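PDB 4Q6V: penicillin-binding protein activator LpoB from Salmonella enterica subsp. enterica serovar Typhimurium, which probably regulates peptidoglycan synthesis as an outer-membrane lipoprotein that activates penicillin-binding protein 1B, this chain being its C-terminal domain. Local coordinates for residues L26-V31 against F58-V63. Sequence-based numbering, arbitrary orientation.
Sequences LLVDSV and FTLVSV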
loop_
_atom_site.group_PDB
_atom_site.type_symbol
_atom_site.label_atom_id
_atom_site.label_comp_id
_atom_site.label_asym_id
_atom_site.label_seq_id
_atom_site.Cartn_x
_atom_site.Cartn_y
_atom_site.Cartn_z
ATOM N N LEU A 26 -6.036 6.973 3.983
ATOM C CA LEU A 26 -4.910 6.334 3.270
ATOM C C LEU A 26 -5.478 5.263 2.366
ATOM O O LEU A 26 -6.201 4.404 2.814
ATOM C CB LEU A 26 -3.881 5.829 4.261
ATOM C CG LEU A 26 -2.819 4.892 3.669
ATOM C CD1 LEU A 26 -1.782 5.639 2.832
ATOM C CD2 LEU A 26 -2.159 4.164 4.823
ATOM N N LEU A 27 -5.151 5.321 1.081
ATOM C CA LEU A 27 -5.375 4.247 0.163
ATOM C C LEU A 27 -4.214 3.255 0.088
ATOM O O LEU A 27 -3.126 3.577 -0.353
ATOM C CB LEU A 27 -5.689 4.822 -1.229
ATOM C CG LEU A 27 -5.916 3.829 -2.358
ATOM C CD1 LEU A 27 -6.842 2.721 -1.929
ATOM C CD2 LEU A 27 -6.391 4.486 -3.651
ATOM N N VAL A 28 -4.471 2.030 0.510
ATOM C CA VAL A 28 -3.423 0.996 0.581
ATOM C C VAL A 28 -3.494 0.099 -0.653
ATOM O O VAL A 28 -4.402 -0.730 -0.793
ATOM C CB VAL A 28 -3.595 0.097 1.840
ATOM C CG1 VAL A 28 -2.558 -1.025 1.857
ATOM C CG2 VAL A 28 -3.486 0.938 3.069
ATOM N N ASP A 29 -2.545 0.292 -1.567
ATOM C CA ASP A 29 -2.524 -0.506 -2.783
ATOM C C ASP A 29 -2.123 -1.937 -2.381
ATOM O O ASP A 29 -1.404 -2.127 -1.391
ATOM C CB ASP A 29 -1.596 0.130 -3.820
ATOM C CG ASP A 29 -1.998 -0.140 -5.248
ATOM O OD1 ASP A 29 -3.049 -0.789 -5.476
ATOM O OD2 ASP A 29 -1.222 0.310 -6.133
ATOM N N SER A 30 -2.659 -2.921 -3.104
ATOM C CA SER A 30 -2.404 -4.322 -2.779
ATOM C C SER A 30 -0.929 -4.629 -3.079
ATOM O O SER A 30 -0.352 -4.118 -4.042
ATOM C CB SER A 30 -3.394 -5.253 -3.499
ATOM O OG SER A 30 -3.144 -5.268 -4.885
ATOM N N VAL A 31 -0.317 -5.414 -2.201
ATOM C CA VAL A 31 1.078 -5.793 -2.336
ATOM C C VAL A 31 1.260 -6.525 -3.678
ATOM O O VAL A 31 0.511 -7.469 -4.020
ATOM C CB VAL A 31 1.562 -6.667 -1.168
ATOM C CG1 VAL A 31 3.030 -7.037 -1.292
ATOM C CG2 VAL A 31 1.243 -6.054 0.191
ATOM N N PHE A 58 -4.702 5.582 10.748
ATOM C CA PHE A 58 -5.268 5.965 9.468
ATOM C C PHE A 58 -6.682 5.434 9.330
ATOM O O PHE A 58 -6.993 4.383 9.861
ATOM C CB PHE A 58 -4.447 5.415 8.304
ATOM C CG PHE A 58 -3.027 5.879 8.273
ATOM C CD1 PHE A 58 -2.709 7.146 7.804
ATOM C CD2 PHE A 58 -2.008 5.039 8.729
ATOM C CE1 PHE A 58 -1.398 7.579 7.784
ATOM C CE2 PHE A 58 -0.705 5.453 8.692
ATOM C CZ PHE A 58 -0.391 6.736 8.228
ATOM N N THR A 59 -7.524 6.165 8.634
ATOM C CA THR A 59 -8.734 5.629 8.037
ATOM C C THR A 59 -8.359 5.087 6.698
ATOM O O THR A 59 -7.903 5.833 5.839
ATOM C CB THR A 59 -9.777 6.739 7.818
ATOM O OG1 THR A 59 -10.148 7.226 9.090
ATOM C CG2 THR A 59 -11.023 6.187 7.138
ATOM N N LEU A 60 -8.536 3.781 6.536
ATOM C CA LEU A 60 -8.277 3.089 5.292
ATOM C C LEU A 60 -9.467 3.112 4.337
ATOM O O LEU A 60 -10.633 2.930 4.736
ATOM C CB LEU A 60 -7.796 1.656 5.540
ATOM C CG LEU A 60 -6.611 1.440 6.474
ATOM C CD1 LEU A 60 -6.276 -0.036 6.530
ATOM C CD2 LEU A 60 -5.405 2.259 6.059
ATOM N N VAL A 61 -9.171 3.333 3.057
ATOM C CA VAL A 61 -10.200 3.153 2.021
ATOM C C VAL A 61 -10.496 1.683 1.997
ATOM O O VAL A 61 -9.561 0.880 2.039
ATOM C CB VAL A 61 -9.733 3.682 0.671
ATOM C CG1 VAL A 61 -10.840 3.604 -0.343
ATOM C CG2 VAL A 61 -9.248 5.139 0.804
ATOM N N SER A 62 -11.789 1.351 1.952
ATOM C CA SER A 62 -12.238 -0.041 2.012
ATOM C C SER A 62 -12.280 -0.703 0.627
ATOM O O SER A 62 -12.411 -0.055 -0.400
ATOM C CB SER A 62 -13.623 -0.097 2.649
ATOM O OG SER A 62 -14.603 0.224 1.673
ATOM N N VAL A 63 -12.279 -2.032 0.612
ATOM C CA VAL A 63 -12.303 -2.817 -0.604
ATOM C C VAL A 63 -13.490 -2.394 -1.493
ATOM O O VAL A 63 -13.331 -2.232 -2.704
ATOM C CB VAL A 63 -12.352 -4.341 -0.292
ATOM C CG1 VAL A 63 -12.490 -5.169 -1.540
ATOM C CG2 VAL A 63 -11.116 -4.787 0.505
HETATM O O HOH W 1 -7.139 0.957 0.725
#
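Leu-26 and Leu-60 sit side by side in a parallel bridge that closes a beta-alpha-beta crossover: strand 25-35 leads through helix 41-54 into the short edge strand 59-60 of the mixed sheet in this LpoB domain. The bridge illustrates how a parallel pair uses the backbone of one residue, here Leu-26, to bond both neighbours of its partner. Its N donates to Thr-59 O at 2.9 Å. Its O accepts a longer bond, 3.2 Å, from Val-61 N. With CG anti to the backbone N (chi1 168°), Leu-26 sends CD2 over one face of the Phe-58 ring, a CH-pi contact 4.1 Å from the centroid. The same methyl lies beside CD2 of Leu-60, which also meets Val-28 CG2, and Leu-52 of helix 41-54 packs against Leu-26 and Val-28. Val-61 points toward the partner strand, bringing CG2 to 3.7 Å from Leu-26 O. Its CB rests against Leu-27 CD1 at 4.0 Å. Beyond it the direct pairing gives way to a water that accepts from Val-28 N at 2.9 Å and donates to Val-61 O at 2.8 Å. Val-61 O is thus held twice, by this water and by a hydrogen bond from NH1 of Arg-49 on the crossover helix.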